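Local coordinates for hypothetical protein EF2904 (Enterococcus faecalis, PDB 2AZ4) that is of unknown function but carries a two-zinc metallo-beta-lactamase fold and is probably a metal-dependent hydrolase, perhaps an RNA-binding exonuclease, at residues S98-Y103 with F129-P134; R191-H195 with V234-E238; F336-E341 with L366-I372; K390-L394 with L411-Y415. All coordinates share one frame. Residues are numbered along the deposited sequence.

Contact 1: S98-Y103 with F129-P134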
loop_
_atom_site.group_PDB
_atom_site.type_symbol
_atom_site.label_atom_id
_atom_site.label_comp_id
_atom_site.label_asym_id
_atom_site.label_seq_id
_atom_site.Cartn_x
_atom_site.Cartn_y
_atom_site.Cartn_z
ATOM N N SER A 98 -0.916 2.642 6.890
ATOM C CA SER A 98 -0.721 4.099 7.162
ATOM C C SER A 98 -1.883 4.814 7.885
ATOM O O SER A 98 -1.736 5.958 8.370
ATOM C CB SER A 98 -0.438 4.830 5.834
ATOM O OG SER A 98 -1.562 4.724 4.937
ATOM N N ARG A 99 -3.029 4.131 7.962
ATOM C CA ARG A 99 -4.303 4.797 8.244
ATOM C C ARG A 99 -4.286 5.722 9.464
ATOM O O ARG A 99 -4.960 6.747 9.463
ATOM C CB ARG A 99 -5.426 3.781 8.388
ATOM C CG ARG A 99 -6.796 4.387 8.373
ATOM C CD ARG A 99 -7.904 3.355 8.397
ATOM N NE ARG A 99 -9.103 4.146 8.543
ATOM C CZ ARG A 99 -9.954 4.098 9.551
ATOM N NH1 ARG A 99 -9.858 3.191 10.525
ATOM N NH2 ARG A 99 -10.955 4.944 9.522
ATOM N N MET A 100 -3.548 5.368 10.509
ATOM C CA MET A 100 -3.595 6.182 11.718
ATOM C C MET A 100 -2.393 7.080 11.981
ATOM O O MET A 100 -2.226 7.538 13.119
ATOM C CB MET A 100 -3.947 5.335 12.974
ATOM C CG MET A 100 -2.850 4.408 13.504
ATOM S SD MET A 100 -3.186 3.753 15.173
ATOM C CE MET A 100 -1.745 2.691 15.356
ATOM N N ILE A 101 -1.565 7.371 10.967
ATOM C CA ILE A 101 -0.344 8.148 11.257
ATOM C C ILE A 101 -0.656 9.516 11.918
ATOM O O ILE A 101 0.155 10.026 12.693
ATOM C CB ILE A 101 0.608 8.336 10.045
ATOM C CG1 ILE A 101 -0.120 9.025 8.869
ATOM C CG2 ILE A 101 1.261 6.980 9.650
ATOM C CD1 ILE A 101 0.846 9.621 7.884
ATOM N N ASN A 102 -1.840 10.081 11.657
ATOM C CA ASN A 102 -2.161 11.385 12.258
ATOM C C ASN A 102 -2.355 11.312 13.767
ATOM O O ASN A 102 -2.334 12.344 14.450
ATOM C CB ASN A 102 -3.382 12.037 11.627
ATOM C CG ASN A 102 -3.098 12.626 10.257
ATOM O OD1 ASN A 102 -4.020 12.794 9.434
ATOM N ND2 ASN A 102 -1.864 12.990 10.015
ATOM N N TYR A 103 -2.529 10.097 14.283
ATOM C CA TYR A 103 -2.608 9.907 15.742
ATOM C C TYR A 103 -1.239 9.736 16.405
ATOM O O TYR A 103 -1.128 9.711 17.640
ATOM C CB TYR A 103 -3.500 8.708 16.081
ATOM C CG TYR A 103 -4.986 8.971 15.967
ATOM C CD1 TYR A 103 -5.494 10.254 15.680
ATOM C CD2 TYR A 103 -5.895 7.928 16.150
ATOM C CE1 TYR A 103 -6.889 10.475 15.586
ATOM C CE2 TYR A 103 -7.263 8.137 16.072
ATOM C CZ TYR A 103 -7.757 9.397 15.788
ATOM O OH TYR A 103 -9.135 9.557 15.715
ATOM N N PHE A 129 -8.744 9.744 3.346
ATOM C CA PHE A 129 -7.905 8.552 3.267
ATOM C C PHE A 129 -7.404 8.197 4.665
ATOM O O PHE A 129 -7.727 7.128 5.188
ATOM C CB PHE A 129 -6.739 8.764 2.292
ATOM C CG PHE A 129 -5.904 7.516 2.055
ATOM C CD1 PHE A 129 -6.372 6.480 1.238
ATOM C CD2 PHE A 129 -4.645 7.392 2.635
ATOM C CE1 PHE A 129 -5.600 5.333 1.016
ATOM C CE2 PHE A 129 -3.858 6.244 2.414
ATOM C CZ PHE A 129 -4.335 5.216 1.604
ATOM N N LEU A 130 -6.644 9.111 5.270
ATOM C CA LEU A 130 -6.166 8.952 6.644
ATOM C C LEU A 130 -7.138 9.533 7.685
ATOM O O LEU A 130 -7.810 10.534 7.424
ATOM C CB LEU A 130 -4.819 9.660 6.806
ATOM C CG LEU A 130 -3.664 9.355 5.854
ATOM C CD1 LEU A 130 -2.498 10.399 6.089
ATOM C CD2 LEU A 130 -3.154 7.898 5.975
ATOM N N ILE A 131 -7.180 8.928 8.871
ATOM C CA ILE A 131 -7.917 9.494 9.994
ATOM C C ILE A 131 -7.384 10.915 10.250
ATOM O O ILE A 131 -6.183 11.083 10.418
ATOM C CB ILE A 131 -7.729 8.643 11.260
ATOM C CG1 ILE A 131 -8.419 7.284 11.125
ATOM C CG2 ILE A 131 -8.258 9.370 12.483
ATOM C CD1 ILE A 131 -7.896 6.239 12.146
ATOM N N PRO A 132 -8.266 11.932 10.255
ATOM C CA PRO A 132 -7.789 13.294 10.502
ATOM C C PRO A 132 -7.352 13.476 11.937
ATOM O O PRO A 132 -7.910 12.836 12.830
ATOM C CB PRO A 132 -9.038 14.166 10.269
ATOM C CG PRO A 132 -10.057 13.278 9.633
ATOM C CD PRO A 132 -9.725 11.888 10.028
ATOM N N SER A 133 -6.375 14.342 12.170
ATOM C CA SER A 133 -6.110 14.773 13.519
ATOM C C SER A 133 -7.240 15.724 13.933
ATOM O O SER A 133 -7.552 16.647 13.183
ATOM C CB SER A 133 -4.796 15.535 13.586
ATOM O OG SER A 133 -4.635 16.057 14.896
ATOM N N PRO A 134 -7.817 15.554 15.140
ATOM C CA PRO A 134 -8.882 16.509 15.534
ATOM C C PRO A 134 -8.345 17.928 15.780
ATOM O O PRO A 134 -9.135 18.857 16.020
ATOM C CB PRO A 134 -9.435 15.911 16.840
ATOM C CG PRO A 134 -8.820 14.552 16.962
ATOM C CD PRO A 134 -7.551 14.569 16.204
HETATM O O HOH W 1 -4.211 9.320 10.468
HETATM O O HOH W 2 -9.615 6.595 7.070
HETATM O O HOH W 3 -3.417 14.165 16.537
HETATM O O HOH W 4 -10.162 12.149 14.083
#

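Contact 2: R191-H195 with V234-E238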
loop_
_atom_site.group_PDB
_atom_site.type_symbol
_atom_site.label_atom_id
_atom_site.label_comp_id
_atom_site.label_asym_id
_atom_site.label_seq_id
_atom_site.Cartn_x
_atom_site.Cartn_y
_atom_site.Cartn_z
ATOM N N ARG A 191 6.624 -8.426 -3.700
ATOM C CA ARG A 191 6.370 -9.393 -4.782
ATOM C C ARG A 191 7.624 -9.512 -5.626
ATOM O O ARG A 191 8.587 -8.767 -5.418
ATOM C CB ARG A 191 5.178 -8.929 -5.646
ATOM C CG ARG A 191 5.420 -7.568 -6.322
ATOM C CD ARG A 191 4.265 -7.157 -7.234
ATOM N NE ARG A 191 4.406 -5.780 -7.703
ATOM C CZ ARG A 191 3.525 -5.141 -8.470
ATOM N NH1 ARG A 191 2.416 -5.737 -8.857
ATOM N NH2 ARG A 191 3.758 -3.893 -8.846
ATOM N N LEU A 192 7.598 -10.429 -6.591
ATOM C CA LEU A 192 8.712 -10.644 -7.505
ATOM C C LEU A 192 8.295 -10.531 -8.977
ATOM O O LEU A 192 9.081 -10.878 -9.880
ATOM C CB LEU A 192 9.315 -12.040 -7.251
ATOM C CG LEU A 192 10.338 -12.165 -6.103
ATOM C CD1 LEU A 192 10.735 -13.620 -5.877
ATOM C CD2 LEU A 192 11.580 -11.323 -6.420
ATOM N N HIS A 193 7.075 -10.058 -9.225
ATOM C CA HIS A 193 6.573 -9.922 -10.590
ATOM C C HIS A 193 6.169 -8.478 -10.976
ATOM O O HIS A 193 5.416 -8.271 -11.925
ATOM C CB HIS A 193 5.405 -10.896 -10.817
ATOM C CG HIS A 193 4.175 -10.555 -10.037
ATOM N ND1 HIS A 193 3.960 -10.991 -8.747
ATOM C CD2 HIS A 193 3.093 -9.806 -10.364
ATOM C CE1 HIS A 193 2.797 -10.538 -8.317
ATOM N NE2 HIS A 193 2.250 -9.818 -9.279
ATOM N N GLY A 194 6.657 -7.488 -10.239
ATOM C CA GLY A 194 6.274 -6.084 -10.482
ATOM C C GLY A 194 7.183 -5.339 -11.446
ATOM O O GLY A 194 7.816 -5.946 -12.318
ATOM N N HIS A 195 7.227 -4.018 -11.300
ATOM C CA HIS A 195 8.028 -3.158 -12.159
ATOM C C HIS A 195 9.516 -3.347 -11.899
ATOM O O HIS A 195 10.329 -3.180 -12.807
ATOM C CB HIS A 195 7.680 -1.673 -11.945
ATOM C CG HIS A 195 6.206 -1.384 -12.000
ATOM N ND1 HIS A 195 5.504 -1.331 -13.185
ATOM C CD2 HIS A 195 5.305 -1.154 -11.011
ATOM C CE1 HIS A 195 4.234 -1.066 -12.924
ATOM N NE2 HIS A 195 4.084 -0.966 -11.610
ATOM N N VAL A 234 -3.000 -12.431 -15.925
ATOM C CA VAL A 234 -1.855 -11.530 -16.075
ATOM C C VAL A 234 -0.775 -12.096 -15.166
ATOM O O VAL A 234 -1.093 -12.545 -14.072
ATOM C CB VAL A 234 -2.231 -10.066 -15.647
ATOM C CG1 VAL A 234 -0.998 -9.196 -15.416
ATOM C CG2 VAL A 234 -3.157 -9.402 -16.687
ATOM N N VAL A 235 0.476 -12.087 -15.623
ATOM C CA VAL A 235 1.594 -12.697 -14.882
ATOM C C VAL A 235 2.647 -11.697 -14.351
ATOM O O VAL A 235 3.549 -12.086 -13.623
ATOM C CB VAL A 235 2.339 -13.795 -15.730
ATOM C CG1 VAL A 235 1.381 -14.882 -16.214
ATOM C CG2 VAL A 235 3.102 -13.174 -16.893
ATOM N N SER A 236 2.538 -10.428 -14.739
ATOM C CA SER A 236 3.492 -9.384 -14.324
ATOM C C SER A 236 2.945 -8.015 -14.745
ATOM O O SER A 236 1.999 -7.938 -15.554
ATOM C CB SER A 236 4.868 -9.620 -14.978
ATOM O OG SER A 236 4.813 -9.303 -16.368
ATOM N N GLU A 237 3.514 -6.946 -14.185
ATOM C CA GLU A 237 3.153 -5.579 -14.583
ATOM C C GLU A 237 3.420 -5.320 -16.083
ATOM O O GLU A 237 2.593 -4.719 -16.786
ATOM C CB GLU A 237 3.894 -4.550 -13.723
ATOM C CG GLU A 237 3.416 -4.505 -12.283
ATOM C CD GLU A 237 2.187 -3.617 -12.050
ATOM O OE1 GLU A 237 1.678 -2.976 -13.004
ATOM O OE2 GLU A 237 1.744 -3.545 -10.882
ATOM N N GLU A 238 4.568 -5.784 -16.567
ATOM C CA GLU A 238 4.899 -5.713 -17.993
ATOM C C GLU A 238 3.878 -6.431 -18.873
ATOM O O GLU A 238 3.504 -5.921 -19.928
ATOM C CB GLU A 238 6.303 -6.279 -18.263
ATOM C CG GLU A 238 6.775 -6.173 -19.745
ATOM C CD GLU A 238 6.792 -4.739 -20.301
ATOM O OE1 GLU A 238 6.994 -3.781 -19.510
ATOM O OE2 GLU A 238 6.608 -4.569 -21.541
HETATM O O HOH W 5 6.993 -6.669 -14.804
#

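Contact 3: F336-E341 with L366-I372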
loop_
_atom_site.group_PDB
_atom_site.type_symbol
_atom_site.label_atom_id
_atom_site.label_comp_id
_atom_site.label_asym_id
_atom_site.label_seq_id
_atom_site.Cartn_x
_atom_site.Cartn_y
_atom_site.Cartn_z
ATOM N N PHE A 336 -20.131 7.471 -14.637
ATOM C CA PHE A 336 -19.985 6.383 -15.620
ATOM C C PHE A 336 -21.173 6.341 -16.580
ATOM O O PHE A 336 -21.075 5.767 -17.662
ATOM C CB PHE A 336 -19.751 5.012 -14.939
ATOM C CG PHE A 336 -18.407 4.889 -14.292
ATOM C CD1 PHE A 336 -17.354 4.299 -14.964
ATOM C CD2 PHE A 336 -18.189 5.380 -13.003
ATOM C CE1 PHE A 336 -16.096 4.188 -14.352
ATOM C CE2 PHE A 336 -16.917 5.287 -12.395
ATOM C CZ PHE A 336 -15.892 4.702 -13.064
ATOM N N ASP A 337 -22.281 6.982 -16.186
ATOM C CA ASP A 337 -23.508 7.030 -17.013
ATOM C C ASP A 337 -23.296 7.846 -18.296
ATOM O O ASP A 337 -24.102 7.784 -19.222
ATOM C CB ASP A 337 -24.703 7.510 -16.164
ATOM C CG ASP A 337 -26.035 7.520 -16.921
ATOM O OD1 ASP A 337 -26.436 6.466 -17.486
ATOM O OD2 ASP A 337 -26.702 8.590 -16.919
ATOM N N ASN A 338 -22.169 8.562 -18.380
ATOM C CA ASN A 338 -21.850 9.368 -19.581
ATOM C C ASN A 338 -21.020 8.665 -20.643
ATOM O O ASN A 338 -20.840 9.192 -21.742
ATOM C CB ASN A 338 -21.155 10.668 -19.182
ATOM C CG ASN A 338 -22.096 11.633 -18.486
ATOM O OD1 ASN A 338 -23.291 11.655 -18.765
ATOM N ND2 ASN A 338 -21.559 12.436 -17.588
ATOM N N LEU A 339 -20.500 7.489 -20.310
ATOM C CA LEU A 339 -19.671 6.724 -21.238
ATOM C C LEU A 339 -20.561 6.230 -22.342
ATOM O O LEU A 339 -21.761 6.064 -22.150
ATOM C CB LEU A 339 -19.011 5.530 -20.526
ATOM C CG LEU A 339 -17.942 5.788 -19.453
ATOM C CD1 LEU A 339 -17.475 4.482 -18.839
ATOM C CD2 LEU A 339 -16.756 6.566 -20.019
ATOM N N GLN A 340 -19.972 5.969 -23.495
ATOM C CA GLN A 340 -20.751 5.547 -24.628
ATOM C C GLN A 340 -21.189 4.093 -24.512
ATOM O O GLN A 340 -20.447 3.237 -24.019
ATOM C CB GLN A 340 -19.951 5.737 -25.904
ATOM C CG GLN A 340 -19.458 7.144 -26.096
ATOM C CD GLN A 340 -18.437 7.230 -27.198
ATOM O OE1 GLN A 340 -18.347 6.346 -28.056
ATOM N NE2 GLN A 340 -17.663 8.296 -27.188
ATOM N N GLU A 341 -22.415 3.841 -24.971
ATOM C CA GLU A 341 -22.916 2.494 -25.179
ATOM C C GLU A 341 -22.002 1.745 -26.146
ATOM O O GLU A 341 -21.623 2.265 -27.217
ATOM C CB GLU A 341 -24.361 2.558 -25.706
ATOM C CG GLU A 341 -25.049 1.228 -25.871
ATOM C CD GLU A 341 -26.574 1.330 -25.745
ATOM O OE1 GLU A 341 -27.077 2.320 -25.131
ATOM O OE2 GLU A 341 -27.269 0.405 -26.251
ATOM N N LEU A 366 -24.362 -1.484 -13.409
ATOM C CA LEU A 366 -24.440 -0.200 -14.128
ATOM C C LEU A 366 -23.820 -0.266 -15.527
ATOM O O LEU A 366 -24.425 0.194 -16.507
ATOM C CB LEU A 366 -23.834 0.940 -13.283
ATOM C CG LEU A 366 -22.986 2.115 -13.788
ATOM C CD1 LEU A 366 -23.411 2.743 -15.109
ATOM C CD2 LEU A 366 -22.880 3.198 -12.694
ATOM N N LEU A 367 -22.625 -0.850 -15.620
ATOM C CA LEU A 367 -21.935 -0.958 -16.891
ATOM C C LEU A 367 -22.698 -1.836 -17.858
ATOM O O LEU A 367 -22.794 -1.514 -19.035
ATOM C CB LEU A 367 -20.514 -1.499 -16.693
ATOM C CG LEU A 367 -19.562 -0.597 -15.912
ATOM C CD1 LEU A 367 -18.273 -1.343 -15.573
ATOM C CD2 LEU A 367 -19.293 0.694 -16.690
ATOM N N ALA A 368 -23.209 -2.958 -17.357
ATOM C CA ALA A 368 -23.980 -3.893 -18.166
ATOM C C ALA A 368 -25.161 -3.227 -18.857
ATOM O O ALA A 368 -25.314 -3.367 -20.073
ATOM C CB ALA A 368 -24.440 -5.068 -17.331
ATOM N N LYS A 369 -25.962 -2.485 -18.095
ATOM C CA LYS A 369 -27.136 -1.747 -18.633
ATOM C C LYS A 369 -26.781 -0.818 -19.787
ATOM O O LYS A 369 -27.616 -0.533 -20.655
ATOM C CB LYS A 369 -27.797 -0.909 -17.536
ATOM C CG LYS A 369 -28.553 -1.703 -16.485
ATOM C CD LYS A 369 -30.021 -1.979 -16.860
ATOM C CE LYS A 369 -30.859 -0.700 -16.997
ATOM N NZ LYS A 369 -32.187 -0.973 -17.631
ATOM N N LYS A 370 -25.537 -0.337 -19.787
ATOM C CA LYS A 370 -25.075 0.577 -20.820
ATOM C C LYS A 370 -24.360 -0.142 -21.955
ATOM O O LYS A 370 -23.818 0.507 -22.846
ATOM C CB LYS A 370 -24.181 1.654 -20.207
ATOM C CG LYS A 370 -24.962 2.636 -19.330
ATOM C CD LYS A 370 -24.109 3.801 -18.837
ATOM C CE LYS A 370 -23.390 4.575 -19.985
ATOM N NZ LYS A 370 -24.272 5.305 -20.963
ATOM N N ASP A 371 -24.363 -1.477 -21.927
ATOM C CA ASP A 371 -23.641 -2.284 -22.928
ATOM C C ASP A 371 -22.150 -1.861 -22.979
ATOM O O ASP A 371 -21.547 -1.797 -24.047
ATOM C CB ASP A 371 -24.310 -2.128 -24.307
ATOM C CG ASP A 371 -23.982 -3.268 -25.273
ATOM O OD1 ASP A 371 -23.838 -4.433 -24.822
ATOM O OD2 ASP A 371 -23.883 -2.992 -26.503
ATOM N N ILE A 372 -21.579 -1.536 -21.821
ATOM C CA ILE A 372 -20.137 -1.237 -21.732
ATOM C C ILE A 372 -19.444 -2.539 -21.360
ATOM O O ILE A 372 -19.776 -3.142 -20.333
ATOM C CB ILE A 372 -19.837 -0.124 -20.695
ATOM C CG1 ILE A 372 -20.556 1.186 -21.077
ATOM C CG2 ILE A 372 -18.320 0.128 -20.550
ATOM C CD1 ILE A 372 -20.510 2.248 -19.978
HETATM O O HOH W 6 -26.660 5.743 -19.866
HETATM O O HOH W 7 -28.267 -1.065 -23.937
#

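Contact 4: K390-L394 with L411-Y415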
loop_
_atom_site.group_PDB
_atom_site.type_symbol
_atom_site.label_atom_id
_atom_site.label_comp_id
_atom_site.label_asym_id
_atom_site.label_seq_id
_atom_site.Cartn_x
_atom_site.Cartn_y
_atom_site.Cartn_z
ATOM N N LYS A 390 10.111 -18.766 -2.704
ATOM C CA LYS A 390 11.389 -18.391 -3.291
ATOM C C LYS A 390 12.087 -17.318 -2.460
ATOM O O LYS A 390 13.305 -17.332 -2.331
ATOM C CB LYS A 390 11.244 -17.937 -4.748
ATOM C CG LYS A 390 11.099 -19.071 -5.738
ATOM C CD LYS A 390 10.399 -18.629 -7.036
ATOM C CE LYS A 390 10.002 -19.875 -7.852
ATOM N NZ LYS A 390 9.269 -19.587 -9.141
ATOM N N ILE A 391 11.314 -16.398 -1.889
ATOM C CA ILE A 391 11.906 -15.316 -1.098
ATOM C C ILE A 391 12.566 -15.920 0.135
ATOM O O ILE A 391 13.696 -15.600 0.439
ATOM C CB ILE A 391 10.866 -14.227 -0.728
ATOM C CG1 ILE A 391 10.523 -13.398 -1.984
ATOM C CG2 ILE A 391 11.383 -13.338 0.413
ATOM C CD1 ILE A 391 9.219 -12.551 -1.889
ATOM N N ILE A 392 11.851 -16.813 0.807
ATOM C CA ILE A 392 12.377 -17.527 1.990
ATOM C C ILE A 392 13.624 -18.326 1.613
ATOM O O ILE A 392 14.619 -18.287 2.333
ATOM C CB ILE A 392 11.309 -18.449 2.612
ATOM C CG1 ILE A 392 10.120 -17.615 3.127
ATOM C CG2 ILE A 392 11.917 -19.344 3.750
ATOM C CD1 ILE A 392 8.835 -18.369 3.275
ATOM N N ALA A 393 13.583 -18.993 0.453
ATOM C CA ALA A 393 14.754 -19.719 -0.056
ATOM C C ALA A 393 15.965 -18.808 -0.273
ATOM O O ALA A 393 17.076 -19.157 0.128
ATOM C CB ALA A 393 14.408 -20.508 -1.328
ATOM N N LEU A 394 15.768 -17.633 -0.881
ATOM C CA LEU A 394 16.874 -16.694 -1.075
ATOM C C LEU A 394 17.454 -16.144 0.223
ATOM O O LEU A 394 18.664 -15.947 0.322
ATOM C CB LEU A 394 16.487 -15.549 -2.025
ATOM C CG LEU A 394 16.308 -15.880 -3.509
ATOM C CD1 LEU A 394 15.404 -14.837 -4.141
ATOM C CD2 LEU A 394 17.647 -15.944 -4.213
ATOM N N LEU A 411 2.929 -20.904 5.611
ATOM C CA LEU A 411 4.252 -20.344 5.353
ATOM C C LEU A 411 5.352 -21.092 6.117
ATOM O O LEU A 411 5.489 -20.939 7.336
ATOM C CB LEU A 411 4.293 -18.833 5.662
ATOM C CG LEU A 411 5.307 -18.051 4.820
ATOM C CD1 LEU A 411 4.925 -18.038 3.316
ATOM C CD2 LEU A 411 5.513 -16.621 5.355
ATOM N N GLU A 412 6.153 -21.855 5.374
ATOM C CA GLU A 412 7.144 -22.778 5.942
ATOM C C GLU A 412 8.581 -22.306 5.789
ATOM O O GLU A 412 8.946 -21.679 4.775
ATOM C CB GLU A 412 7.011 -24.161 5.295
ATOM C CG GLU A 412 5.799 -24.961 5.776
ATOM C CD GLU A 412 5.493 -26.159 4.895
ATOM O OE1 GLU A 412 6.442 -26.816 4.413
ATOM O OE2 GLU A 412 4.289 -26.440 4.696
ATOM N N ASN A 413 9.395 -22.636 6.793
ATOM C CA ASN A 413 10.824 -22.367 6.776
ATOM C C ASN A 413 11.660 -23.669 6.750
ATOM O O ASN A 413 11.952 -24.228 7.804
ATOM C CB ASN A 413 11.210 -21.526 7.988
ATOM C CG ASN A 413 12.647 -21.056 7.945
ATOM O OD1 ASN A 413 13.300 -21.056 6.888
ATOM N ND2 ASN A 413 13.152 -20.620 9.096
ATOM N N PRO A 414 12.029 -24.147 5.542
ATOM C CA PRO A 414 12.953 -25.279 5.400
ATOM C C PRO A 414 14.309 -25.042 6.061
ATOM O O PRO A 414 15.009 -25.996 6.357
ATOM C CB PRO A 414 13.145 -25.386 3.876
ATOM C CG PRO A 414 11.912 -24.791 3.301
ATOM C CD PRO A 414 11.572 -23.660 4.222
ATOM N N TYR A 415 14.664 -23.789 6.304
ATOM C CA TYR A 415 16.020 -23.436 6.676
ATOM C C TYR A 415 16.236 -23.280 8.168
ATOM O O TYR A 415 17.368 -23.124 8.616
ATOM C CB TYR A 415 16.435 -22.161 5.920
ATOM C CG TYR A 415 16.245 -22.357 4.448
ATOM C CD1 TYR A 415 17.183 -23.073 3.704
ATOM C CD2 TYR A 415 15.084 -21.911 3.804
ATOM C CE1 TYR A 415 17.001 -23.306 2.349
ATOM C CE2 TYR A 415 14.887 -22.148 2.437
ATOM C CZ TYR A 415 15.858 -22.846 1.721
ATOM O OH TYR A 415 15.708 -23.098 0.375
#

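Contact 1: S98-Y103 with F129-P134
Ser98 stands at the end of the short helix 95-98, next to the metal ligand His97, and its side chain lies about 9 Å from a bound zinc ion. Its small hydroxyl bonds back to the carbonyls of Ala93 and His94, while its backbone O starts a type I turn, accepting from Ile101 N at 3.0 Å; Leu130 CD2 packs 3.7 Å from Ser98 OG. Arg99 accepts a direct hydrogen bond across the segments, Ile131 N to Arg99 O at 3.2 Å. Its long side chain lays one guanidinium face on Ile131 CG1, pairs with Asp49 in a salt bridge, and reaches Phe129 O through water 2. Met100 mostly turns away, although Met100 CB still touches Ile131 CD1 at 4.1 Å. Ile101 meets Leu130 in a purely apolar contact, CD1 to CD1 at 3.9 Å. The backbone N of Asn102 is served by water 1, which also donates to Arg99 O and Ile131 O and so bridges the two segments. Tyr103 combines both chemistries: Tyr103 CZ lies 3.3 Å from Ile131 CG2, while its hydroxyl bonds to Asp49 O. Ile131, branched and apolar, is thus packed among Arg99, Met100 and Tyr103. Within the metallo-beta-lactamase fold, the paired loops lie between helix 51-56, which meets Tyr103 and Ile131, and helix 114-123, whose Leu120 touches Ser98, Phe129 and Leu130.

Contact 2: R191-H195 with V234-E238
An N-terminal helix cap meets a loop of the metallo-beta-lactamase fold here: Ser236 is the N-cap of helix 237-249, and residues 191-195 follow closely on the zinc ligand Asp189. Glu237, the first residue of the helix, is the centre of the contact. Its carboxylate receives a forked salt bridge from Arg191, with Glu237 OE2 3.1 Å from Arg191 NH1 and 2.9 Å from Arg191 NH2; Arg267 pairs with the other oxygen. A glutamate suits this place, since its negative charge sits at the positive end of the helix dipole and its length lets it reach the buried arginine. Arg191 also forms a salt bridge with Asp166, and its side chain lies about 5 Å from that of the zinc ligand His167. His193 takes the second largest share of the interface: His193 CB lies 3.6 Å from Val235 O, and Ser236 CA sits at the ring edge. Its carbonyl accepts from the first helical amide, which has no i-4 carbonyl within the helix to bind, Glu237 N to His193 O at 3.2 Å. Ser236, compact and polar, turns its own hydroxyl to Asp239 N, and water 5 links Gly194 O to Glu238 N. Gly194 itself fits where a CB would clash with Arg191 NE. His195, held by Asn264, offers its flat ring to the aliphatic part of the glutamate: Glu237 CG stands 3.7 Å from the ring centroid, 17° off the normal, in a CH-pi contact.

Contact 3: F336-E341 with L366-I372
A lysine ammonium group is held by main-chain oxygens: Lys370 NZ donates to Asp337 O at 3.0 Å and to Leu339 O at 2.9 Å. A long, flexible lysine side chain suits this, and its p rotamers at chi3 and chi4 make the bend. Water 6 joins Lys370 NZ to Asp337 OD1, which at 4.3 Å is too far for a salt bridge. Beneath this polar clasp lies an apolar layer. Leu339 CB packs on Ile372 CD1 at 3.6 Å, and Phe336 CB approaches Leu366 CD2 at 4.3 Å, while the Phe336 ring stacks edge-to-face with Phe363. Glu341 CA approaches Lys370 O at 3.2 Å in a CA-H...O contact. Asp371, with positive phi, is the C' residue of a Schellman motif, with bonds from Ile372 N to Leu367 O at 3.0 Å and from Asp371 N to Ala368 O at 2.8 Å. The motif ends helix 358-369 and turns the chain into strand 373-376, completing a beta-alpha-beta crossover from strand 344-348 in the six-stranded parallel sheet.

Contact 4: K390-L394 with L411-Y415
Leu411 opens the loop segment with an apolar contact, its CG atom 3.9 Å from Ile392 CD1. A leucine suits the spot because its side chain is buried, resting also on Met215, Leu400 and Pro402. At Glu412 it is the backbone that takes part: Glu412 O lies 3.6 Å from Ile392 CD1, while the end of the charged side chain leads away from the helix. Asn413 shapes the loop. Its OD1 accepts from Tyr415 N at 3.1 Å, an Asx turn, and its ND2 bonds to the carbonyls of Glu417 and Pro397, so one short amide both shapes its own loop and ties it to Pro397, after helix 385-395. Pro414, with no amide hydrogen to place, fits inside that turn and brushes Ile392 CG2 through its CD atom at 4.4 Å. Tyr415 then points toward the helix: Tyr415 CD2 is 4.1 Å from Ile392 CG2, and Tyr415 OH is 3.4 Å from Ala393 CB, where a methyl leaves room for the ring. Ile392 is the shared partner, its branches filling the space under the loop by packing alone. Helix 385-395 thus lies against the loop joining strands 399-403 and 417-418, with Met215 of strand 212-216 touching both Ile392 and Leu411.

How the contacts relate
Contact 1 is the buried one; the other three are partly buried. Contacts 1 and 2 flank the zinc site on opposite sides of the chain's centre, and both combine direct hydrogen bonds, waters and charged side chains, though contact 2 relies more on ion pairing. Contact 3 stands apart in the parallel-sheet region, about 47 Å from contact 4 between centres, and replaces ion pairs with a lysine bound to carbonyls. Contact 4 is apolar packing across its interface. Contacts 2 and 4 are the only pair that touch: Leu192 CD1 meets Ile391 CG1 at 3.9 Å, joining the 191-195 loop to helix 385-395.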